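Local coordinates for protein oxalate biosynthetic component 1 (Burkholderia thailandensis, PDB 5IKY) that acts in quorum sensing-dependent oxalate production as a bifunctional enzyme with serine hydrolase and additional lyase activity, at residues 535-546 with 712-722; 726-734 with 843-851. All coordinates share one frame; numbering follows the deposited sequence.

Contact 1 (535-546 with 712-722); sequences FRQAEAALAHYP and SPRYSATMALL
A nearly perpendicular helix-helix crossing, with an arginine beside it that gathers carbonyl groups, joins 535-546 to 712-722. The axes of helices 535-541 and 715-722 approach to 9.6 Å at 85°, where Glu-539 lies across Thr-718. On one flank Phe-535 is a knob in a hole formed by Tyr-715, Thr-718, Met-719 and Leu-722. Met-719 SD meets the edge of its ring, 3.8 Å from Phe-535 CZ, a Met-aromatic contact, while the Phe-535 and Tyr-715 rings touch rim to rim. In the middle, the extended chain of Glu-539 lays its CG against Arg-714 CB. On the other flank Leu-542 CB packs on Leu-721 CD1 at 3.7 Å, and Ile-557 of helix 554-560 touches both leucines.

Arg-714, the N-cap residue of its helix, folds back in mid-chain (chi2 -73°), which sets its guanidinium against the turn 542-545. NH2 donates to Tyr-545 O at 2.9 Å, in the carbonyl plane, with an N-H...O angle of 156°; the same nitrogen lies 2.7 Å from Leu-542 O. Ala-543 O sits over one guanidinium face and Ala-717 CB over the opposite one, a sandwich that, with the bond to Tyr-545 O, probably limits rotation of the group. Several carbonyl oxygens thus converge on one cation, which probably offsets their negative potential where helix 530-541 has ended.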
loop_
_atom_site.group_PDB
_atom_site.type_symbol
_atom_site.label_atom_id
_atom_site.label_comp_id
_atom_site.label_asym_id
_atom_site.label_seq_id
_atom_site.Cartn_x
_atom_site.Cartn_y
_atom_site.Cartn_z
ATOM N N PHE A 535 9.510 18.467 -5.484
ATOM C CA PHE A 535 10.819 17.946 -5.099
ATOM C C PHE A 535 11.760 17.868 -6.302
ATOM O O PHE A 535 12.939 18.212 -6.201
ATOM C CB PHE A 535 10.689 16.566 -4.449
ATOM C CG PHE A 535 11.985 16.035 -3.900
ATOM C CD1 PHE A 535 12.421 16.400 -2.634
ATOM C CD2 PHE A 535 12.774 15.179 -4.653
ATOM C CE1 PHE A 535 13.618 15.920 -2.131
ATOM C CE2 PHE A 535 13.972 14.697 -4.153
ATOM C CZ PHE A 535 14.393 15.067 -2.892
ATOM N N ARG A 536 11.239 17.409 -7.436
ATOM C CA ARG A 536 12.031 17.335 -8.663
ATOM C C ARG A 536 12.398 18.727 -9.166
ATOM O O ARG A 536 13.401 18.901 -9.859
ATOM C CB ARG A 536 11.274 16.566 -9.745
ATOM C CG ARG A 536 11.247 15.065 -9.524
ATOM C CD ARG A 536 10.246 14.402 -10.440
ATOM N NE ARG A 536 10.300 12.949 -10.351
ATOM C CZ ARG A 536 9.369 12.144 -10.846
ATOM N NH1 ARG A 536 8.313 12.659 -11.458
ATOM N NH2 ARG A 536 9.490 10.830 -10.723
ATOM N N GLN A 537 11.580 19.711 -8.811
ATOM C CA GLN A 537 11.860 21.099 -9.146
ATOM C C GLN A 537 13.051 21.611 -8.331
ATOM O O GLN A 537 13.849 22.417 -8.815
ATOM C CB GLN A 537 10.618 21.962 -8.906
ATOM C CG GLN A 537 10.726 23.376 -9.434
ATOM C CD GLN A 537 9.492 24.202 -9.137
ATOM O OE1 GLN A 537 8.381 23.676 -9.060
ATOM N NE2 GLN A 537 9.682 25.505 -8.961
ATOM N N ALA A 538 13.169 21.131 -7.093
ATOM C CA ALA A 538 14.304 21.478 -6.237
ATOM C C ALA A 538 15.543 20.749 -6.696
ATOM O O ALA A 538 16.638 21.311 -6.723
ATOM C CB ALA A 538 14.006 21.153 -4.781
ATOM N N GLU A 539 15.356 19.485 -7.055
ATOM C CA GLU A 539 16.432 18.664 -7.577
ATOM C C GLU A 539 17.029 19.315 -8.819
ATOM O O GLU A 539 18.249 19.338 -8.998
ATOM C CB GLU A 539 15.908 17.265 -7.886
ATOM C CG GLU A 539 16.952 16.269 -8.313
ATOM C CD GLU A 539 16.394 14.864 -8.367
ATOM O OE1 GLU A 539 16.562 14.197 -9.409
ATOM O OE2 GLU A 539 15.789 14.423 -7.365
ATOM N N ALA A 540 16.160 19.873 -9.658
ATOM C CA ALA A 540 16.588 20.554 -10.875
ATOM C C ALA A 540 17.308 21.865 -10.566
ATOM O O ALA A 540 18.311 22.192 -11.196
ATOM C CB ALA A 540 15.395 20.811 -11.784
ATOM N N ALA A 541 16.794 22.613 -9.596
ATOM C CA ALA A 541 17.360 23.916 -9.256
ATOM C C ALA A 541 18.742 23.805 -8.613
ATOM O O ALA A 541 19.531 24.748 -8.658
ATOM C CB ALA A 541 16.414 24.674 -8.337
ATOM N N LEU A 542 19.033 22.654 -8.016
ATOM C CA LEU A 542 20.309 22.441 -7.339
ATOM C C LEU A 542 21.223 21.514 -8.136
ATOM O O LEU A 542 22.260 21.079 -7.638
ATOM C CB LEU A 542 20.077 21.862 -5.941
ATOM C CG LEU A 542 19.140 22.630 -5.007
ATOM C CD1 LEU A 542 18.922 21.860 -3.716
ATOM C CD2 LEU A 542 19.694 24.018 -4.714
ATOM N N ALA A 543 20.833 21.227 -9.375
ATOM C CA ALA A 543 21.487 20.200 -10.185
ATOM C C ALA A 543 22.967 20.462 -10.448
ATOM O O ALA A 543 23.747 19.523 -10.593
ATOM C CB ALA A 543 20.756 20.047 -11.509
ATOM N N HIS A 544 23.351 21.731 -10.510
ATOM C CA HIS A 544 24.716 22.082 -10.886
ATOM C C HIS A 544 25.605 22.357 -9.685
ATOM O O HIS A 544 26.782 22.688 -9.839
ATOM C CB HIS A 544 24.704 23.291 -11.817
ATOM C CG HIS A 544 24.115 23.000 -13.161
ATOM N ND1 HIS A 544 23.196 23.828 -13.767
ATOM C CD2 HIS A 544 24.308 21.964 -14.010
ATOM C CE1 HIS A 544 22.849 23.315 -14.934
ATOM N NE2 HIS A 544 23.512 22.186 -15.107
ATOM N N TYR A 545 25.046 22.213 -8.489
ATOM C CA TYR A 545 25.821 22.405 -7.272
ATOM C C TYR A 545 26.360 21.077 -6.759
ATOM O O TYR A 545 25.652 20.072 -6.760
ATOM C CB TYR A 545 24.973 23.089 -6.195
ATOM C CG TYR A 545 24.540 24.486 -6.569
ATOM C CD1 TYR A 545 25.464 25.521 -6.639
ATOM C CD2 TYR A 545 23.212 24.771 -6.856
ATOM C CE1 TYR A 545 25.079 26.801 -6.984
ATOM C CE2 TYR A 545 22.817 26.050 -7.201
ATOM C CZ TYR A 545 23.755 27.060 -7.266
ATOM O OH TYR A 545 23.368 28.332 -7.608
ATOM N N PRO A 546 27.628 21.070 -6.321
ATOM C CA PRO A 546 28.251 19.886 -5.726
ATOM C C PRO A 546 27.711 19.610 -4.328
ATOM O O PRO A 546 27.317 20.544 -3.631
ATOM C CB PRO A 546 29.731 20.262 -5.675
ATOM C CG PRO A 546 29.721 21.746 -5.539
ATOM C CD PRO A 546 28.555 22.214 -6.368
ATOM N N SER A 712 16.286 8.514 -8.276
ATOM C CA SER A 712 16.834 9.623 -9.049
ATOM C C SER A 712 18.354 9.708 -8.920
ATOM O O SER A 712 18.901 9.489 -7.838
ATOM C CB SER A 712 16.207 10.942 -8.602
ATOM O OG SER A 712 16.926 12.039 -9.132
ATOM N N PRO A 713 19.039 10.029 -10.028
ATOM C CA PRO A 713 20.499 10.193 -10.047
ATOM C C PRO A 713 20.979 11.271 -9.081
ATOM O O PRO A 713 22.012 11.101 -8.433
ATOM C CB PRO A 713 20.791 10.602 -11.497
ATOM C CG PRO A 713 19.629 10.090 -12.280
ATOM C CD PRO A 713 18.446 10.211 -11.366
ATOM N N ARG A 714 20.227 12.363 -8.985
ATOM C CA ARG A 714 20.613 13.498 -8.150
ATOM C C ARG A 714 19.969 13.484 -6.768
ATOM O O ARG A 714 20.012 14.487 -6.057
ATOM C CB ARG A 714 20.258 14.813 -8.852
ATOM C CG ARG A 714 21.207 15.204 -9.968
ATOM C CD ARG A 714 22.534 15.677 -9.407
ATOM N NE ARG A 714 22.385 16.880 -8.594
ATOM C CZ ARG A 714 23.398 17.502 -8.002
ATOM N NH1 ARG A 714 24.629 17.034 -8.135
ATOM N NH2 ARG A 714 23.181 18.592 -7.279
ATOM N N TYR A 715 19.378 12.355 -6.386
ATOM C CA TYR A 715 18.604 12.293 -5.149
ATOM C C TYR A 715 19.436 12.584 -3.902
ATOM O O TYR A 715 19.089 13.464 -3.113
ATOM C CB TYR A 715 17.931 10.928 -4.994
ATOM C CG TYR A 715 17.192 10.792 -3.683
ATOM C CD1 TYR A 715 15.968 11.420 -3.487
ATOM C CD2 TYR A 715 17.726 10.054 -2.632
ATOM C CE1 TYR A 715 15.290 11.307 -2.286
ATOM C CE2 TYR A 715 17.057 9.937 -1.426
ATOM C CZ TYR A 715 15.838 10.565 -1.259
ATOM O OH TYR A 715 15.167 10.453 -0.063
ATOM N N SER A 716 20.522 11.840 -3.720
ATOM C CA SER A 716 21.349 11.990 -2.525
ATOM C C SER A 716 22.003 13.365 -2.454
ATOM O O SER A 716 22.049 13.981 -1.391
ATOM C CB SER A 716 22.421 10.901 -2.473
ATOM O OG SER A 716 21.839 9.628 -2.251
ATOM N N ALA A 717 22.506 13.840 -3.591
ATOM C CA ALA A 717 23.123 15.161 -3.662
ATOM C C ALA A 717 22.120 16.250 -3.294
ATOM O O ALA A 717 22.448 17.189 -2.569
ATOM C CB ALA A 717 23.692 15.412 -5.049
ATOM N N THR A 718 20.896 16.115 -3.796
ATOM C CA THR A 718 19.836 17.068 -3.495
ATOM C C THR A 718 19.536 17.090 -2.000
ATOM O O THR A 718 19.403 18.156 -1.399
ATOM C CB THR A 718 18.542 16.743 -4.264
ATOM O OG1 THR A 718 18.837 16.582 -5.656
ATOM C CG2 THR A 718 17.526 17.858 -4.091
ATOM N N MET A 719 19.438 15.906 -1.402
ATOM C CA MET A 719 19.151 15.793 0.023
ATOM C C MET A 719 20.313 16.338 0.849
ATOM O O MET A 719 20.105 16.980 1.880
ATOM C CB MET A 719 18.860 14.337 0.400
ATOM C CG MET A 719 17.584 13.780 -0.220
ATOM S SD MET A 719 16.080 14.506 0.463
ATOM C CE MET A 719 15.889 13.553 1.969
ATOM N N ALA A 720 21.533 16.093 0.385
ATOM C CA ALA A 720 22.725 16.595 1.060
ATOM C C ALA A 720 22.738 18.121 1.080
ATOM O O ALA A 720 23.103 18.736 2.081
ATOM C CB ALA A 720 23.980 16.063 0.386
ATOM N N LEU A 721 22.331 18.720 -0.034
ATOM C CA LEU A 721 22.295 20.172 -0.163
ATOM C C LEU A 721 21.184 20.781 0.684
ATOM O O LEU A 721 21.373 21.822 1.314
ATOM C CB LEU A 721 22.115 20.572 -1.629
ATOM C CG LEU A 721 23.327 20.322 -2.526
ATOM C CD1 LEU A 721 22.982 20.561 -3.984
ATOM C CD2 LEU A 721 24.475 21.211 -2.092
ATOM N N LEU A 722 20.026 20.129 0.691
ATOM C CA LEU A 722 18.884 20.601 1.468
ATOM C C LEU A 722 19.189 20.606 2.962
ATOM O O LEU A 722 18.890 21.573 3.661
ATOM C CB LEU A 722 17.653 19.740 1.189
ATOM C CG LEU A 722 17.021 19.917 -0.190
ATOM C CD1 LEU A 722 15.849 18.962 -0.375
ATOM C CD2 LEU A 722 16.587 21.357 -0.382
#

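Contact 2 (726-734 with 843-851); sequences LRELTLELR and DGETVIEAS
Ile-848 reaches the flank of helix 726-734 because its CG1 stands between the backbone N and the carbonyl carbon (chi1 54°), and the chain then runs straight on to CD1. This methyl lies 3.7 Å from Leu-731 CG and also meets CB and CG2 of Thr-730, while the other branch, Ile-848 CG2, rests against Leu-731 CD2 and Arg-734 CD. Arg-727 leaves the helix with CG opposite its backbone N (chi1 176°) and turns at chi3, which carries its guanidinium back to Glu-845.

The resulting salt bridge is stretched, with Arg-727 NH2 3.5 Å from Glu-845 OE1, although the two planar groups are only 14° from parallel. Leu-731 CD1 lies beside this pair, at the edge of the guanidinium and 3.4 Å from Glu-845 OE1, so a methyl borders the charges. Arg-727 NH1 has a further, long ion pair with Glu-728, making a small network. The aliphatic part of Arg-727 is used as well: its CA is 3.7 Å from Ala-850 CB, and its CG and CD pass Ser-851 OG.

At the far end Thr-846 CG2 covers one face of the Arg-734 guanidinium, offset toward the rim; the charge itself is met by Asp-615, and NH2 bonds Ser-740 O. The incoming segment is shaped by its own polar groups. Asp-843 OD1 accepts from Glu-845 N in an Asx turn, and Ser-851 OG takes the Ile-848 N-H at 3.2 Å. That last bond, from the N-cap residue to the side chain three positions on, is the backbone-to-side-chain half of a capping box, here beginning helix 849-860 of the alpha/beta-hydrolase region against the long helix 715-734.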
loop_
_atom_site.group_PDB
_atom_site.type_symbol
_atom_site.label_atom_id
_atom_site.label_comp_id
_atom_site.label_asym_id
_atom_site.label_seq_id
_atom_site.Cartn_x
_atom_site.Cartn_y
_atom_site.Cartn_z
ATOM N N LEU A 726 19.623 23.463 5.788
ATOM C CA LEU A 726 18.814 23.228 6.976
ATOM C C LEU A 726 19.688 23.258 8.225
ATOM O O LEU A 726 19.262 23.732 9.277
ATOM C CB LEU A 726 18.075 21.892 6.867
ATOM C CG LEU A 726 16.743 21.741 7.605
ATOM C CD1 LEU A 726 15.909 20.646 6.960
ATOM C CD2 LEU A 726 16.954 21.438 9.079
ATOM N N ARG A 727 20.911 22.752 8.101
ATOM C CA ARG A 727 21.862 22.771 9.205
ATOM C C ARG A 727 22.232 24.201 9.576
ATOM O O ARG A 727 22.221 24.572 10.749
ATOM C CB ARG A 727 23.125 21.982 8.848
ATOM C CG ARG A 727 24.209 22.027 9.918
ATOM C CD ARG A 727 25.590 21.821 9.314
ATOM N NE ARG A 727 25.769 22.627 8.108
ATOM C CZ ARG A 727 25.990 23.938 8.106
ATOM N NH1 ARG A 727 26.137 24.586 6.958
ATOM N NH2 ARG A 727 26.062 24.607 9.249
ATOM N N GLU A 728 22.560 24.995 8.561
ATOM C CA GLU A 728 22.951 26.388 8.748
ATOM C C GLU A 728 21.870 27.201 9.455
ATOM O O GLU A 728 22.155 27.940 10.398
ATOM C CB GLU A 728 23.276 27.027 7.398
ATOM C CG GLU A 728 23.449 28.536 7.444
ATOM C CD GLU A 728 24.899 28.953 7.557
ATOM O OE1 GLU A 728 25.753 28.076 7.808
ATOM O OE2 GLU A 728 25.185 30.157 7.390
ATOM N N LEU A 729 20.631 27.060 8.995
ATOM C CA LEU A 729 19.519 27.831 9.539
ATOM C C LEU A 729 19.149 27.394 10.955
ATOM O O LEU A 729 18.728 28.211 11.773
ATOM C CB LEU A 729 18.298 27.722 8.624
ATOM C CG LEU A 729 18.401 28.415 7.264
ATOM C CD1 LEU A 729 17.146 28.175 6.448
ATOM C CD2 LEU A 729 18.649 29.905 7.438
ATOM N N THR A 730 19.303 26.105 11.240
ATOM C CA THR A 730 18.955 25.572 12.551
ATOM C C THR A 730 19.991 25.970 13.598
ATOM O O THR A 730 19.643 26.320 14.726
ATOM C CB THR A 730 18.817 24.039 12.517
ATOM O OG1 THR A 730 17.791 23.673 11.584
ATOM C CG2 THR A 730 18.450 23.503 13.891
ATOM N N LEU A 731 21.264 25.922 13.215
ATOM C CA LEU A 731 22.354 26.288 14.113
ATOM C C LEU A 731 22.241 27.739 14.558
ATOM O O LEU A 731 22.454 28.053 15.729
ATOM C CB LEU A 731 23.706 26.053 13.441
ATOM C CG LEU A 731 24.169 24.598 13.380
ATOM C CD1 LEU A 731 25.410 24.469 12.523
ATOM C CD2 LEU A 731 24.428 24.071 14.780
ATOM N N GLU A 732 21.903 28.616 13.621
ATOM C CA GLU A 732 21.738 30.029 13.930
ATOM C C GLU A 732 20.616 30.221 14.949
ATOM O O GLU A 732 20.702 31.073 15.837
ATOM C CB GLU A 732 21.458 30.829 12.656
ATOM C CG GLU A 732 20.497 31.993 12.829
ATOM C CD GLU A 732 20.283 32.764 11.539
ATOM O OE1 GLU A 732 20.274 32.127 10.463
ATOM O OE2 GLU A 732 20.132 34.004 11.602
ATOM N N LEU A 733 19.581 29.395 14.835
ATOM C CA LEU A 733 18.455 29.444 15.760
ATOM C C LEU A 733 18.831 28.857 17.120
ATOM O O LEU A 733 18.216 29.180 18.137
ATOM C CB LEU A 733 17.256 28.695 15.174
ATOM C CG LEU A 733 15.868 29.262 15.469
ATOM C CD1 LEU A 733 15.762 30.697 14.972
ATOM C CD2 LEU A 733 14.795 28.396 14.832
ATOM N N ARG A 734 19.842 27.992 17.129
ATOM C CA ARG A 734 20.280 27.335 18.356
ATOM C C ARG A 734 21.239 28.223 19.148
ATOM O O ARG A 734 21.319 28.135 20.374
ATOM C CB ARG A 734 20.949 25.995 18.037
ATOM C CG ARG A 734 21.104 25.080 19.242
ATOM C CD ARG A 734 21.908 23.832 18.902
ATOM N NE ARG A 734 21.804 22.821 19.951
ATOM C CZ ARG A 734 22.520 22.828 21.071
ATOM N NH1 ARG A 734 23.397 23.797 21.296
ATOM N NH2 ARG A 734 22.355 21.866 21.969
ATOM N N ASP A 843 36.044 24.439 14.220
ATOM C CA ASP A 843 35.742 25.867 14.225
ATOM C C ASP A 843 34.803 26.250 15.368
ATOM O O ASP A 843 34.434 27.416 15.515
ATOM C CB ASP A 843 35.133 26.285 12.884
ATOM C CG ASP A 843 34.052 25.332 12.409
ATOM O OD1 ASP A 843 33.501 24.589 13.247
ATOM O OD2 ASP A 843 33.753 25.329 11.196
ATOM N N GLY A 844 34.416 25.264 16.171
ATOM C CA GLY A 844 33.549 25.503 17.310
ATOM C C GLY A 844 32.076 25.372 16.980
ATOM O O GLY A 844 31.217 25.634 17.822
ATOM N N GLU A 845 31.780 24.965 15.749
ATOM C CA GLU A 845 30.398 24.791 15.316
ATOM C C GLU A 845 29.769 23.595 16.022
ATOM O O GLU A 845 30.402 22.551 16.173
ATOM C CB GLU A 845 30.323 24.617 13.798
ATOM C CG GLU A 845 28.922 24.727 13.229
ATOM C CD GLU A 845 28.853 24.350 11.760
ATOM O OE1 GLU A 845 28.386 23.233 11.449
ATOM O OE2 GLU A 845 29.269 25.170 10.915
ATOM N N THR A 846 28.526 23.758 16.460
ATOM C CA THR A 846 27.814 22.703 17.174
ATOM C C THR A 846 27.357 21.604 16.212
ATOM O O THR A 846 26.932 21.887 15.091
ATOM C CB THR A 846 26.593 23.269 17.934
ATOM O OG1 THR A 846 27.016 24.331 18.797
ATOM C CG2 THR A 846 25.918 22.189 18.765
ATOM N N VAL A 847 27.458 20.354 16.652
ATOM C CA VAL A 847 27.016 19.221 15.847
ATOM C C VAL A 847 25.566 18.865 16.161
ATOM O O VAL A 847 25.250 18.430 17.269
ATOM C CB VAL A 847 27.900 17.980 16.077
ATOM C CG1 VAL A 847 27.345 16.785 15.318
ATOM C CG2 VAL A 847 29.334 18.264 15.663
ATOM N N ILE A 848 24.689 19.060 15.181
ATOM C CA ILE A 848 23.277 18.726 15.339
ATOM C C ILE A 848 22.858 17.628 14.369
ATOM O O ILE A 848 23.676 17.117 13.602
ATOM C CB ILE A 848 22.373 19.956 15.131
ATOM C CG1 ILE A 848 22.670 20.615 13.782
ATOM C CG2 ILE A 848 22.563 20.951 16.266
ATOM C CD1 ILE A 848 21.784 21.803 13.479
ATOM N N GLU A 849 21.578 17.272 14.409
ATOM C CA GLU A 849 21.054 16.177 13.601
ATOM C C GLU A 849 21.264 16.413 12.105
ATOM O O GLU A 849 21.669 15.506 11.378
ATOM C CB GLU A 849 19.567 15.968 13.898
ATOM C CG GLU A 849 18.803 15.287 12.774
ATOM C CD GLU A 849 17.299 15.479 12.875
ATOM O OE1 GLU A 849 16.795 16.518 12.395
ATOM O OE2 GLU A 849 16.622 14.586 13.426
ATOM N N ALA A 850 21.007 17.639 11.655
ATOM C CA ALA A 850 21.157 17.983 10.245
ATOM C C ALA A 850 22.605 17.843 9.782
ATOM O O ALA A 850 22.862 17.564 8.611
ATOM C CB ALA A 850 20.653 19.398 9.990
ATOM N N SER A 851 23.545 18.041 10.702
ATOM C CA SER A 851 24.961 17.880 10.396
ATOM C C SER A 851 25.260 16.434 10.010
ATOM O O SER A 851 25.984 16.172 9.052
ATOM C CB SER A 851 25.829 18.293 11.589
ATOM O OG SER A 851 25.456 19.567 12.087
#

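Contacts 1 and 2 follow one another along helix 715-734, the first using its N-terminal part and the second its C-terminal part, with centres about 21 Å apart. Although they share this helix, contact 1 brings in helix 530-541 and the turn after it, from earlier in the chain, whereas contact 2 brings in the later approach to helix 849-860, in the C-terminal region related to alpha/beta hydrolases. That helix also lies along contact 1, through Phe-857 on Met-719. One long helix, most of it belonging to the cap domain, therefore packs on helix 530-541 and its following turn near its start and on the approach to helix 849-860 near its end.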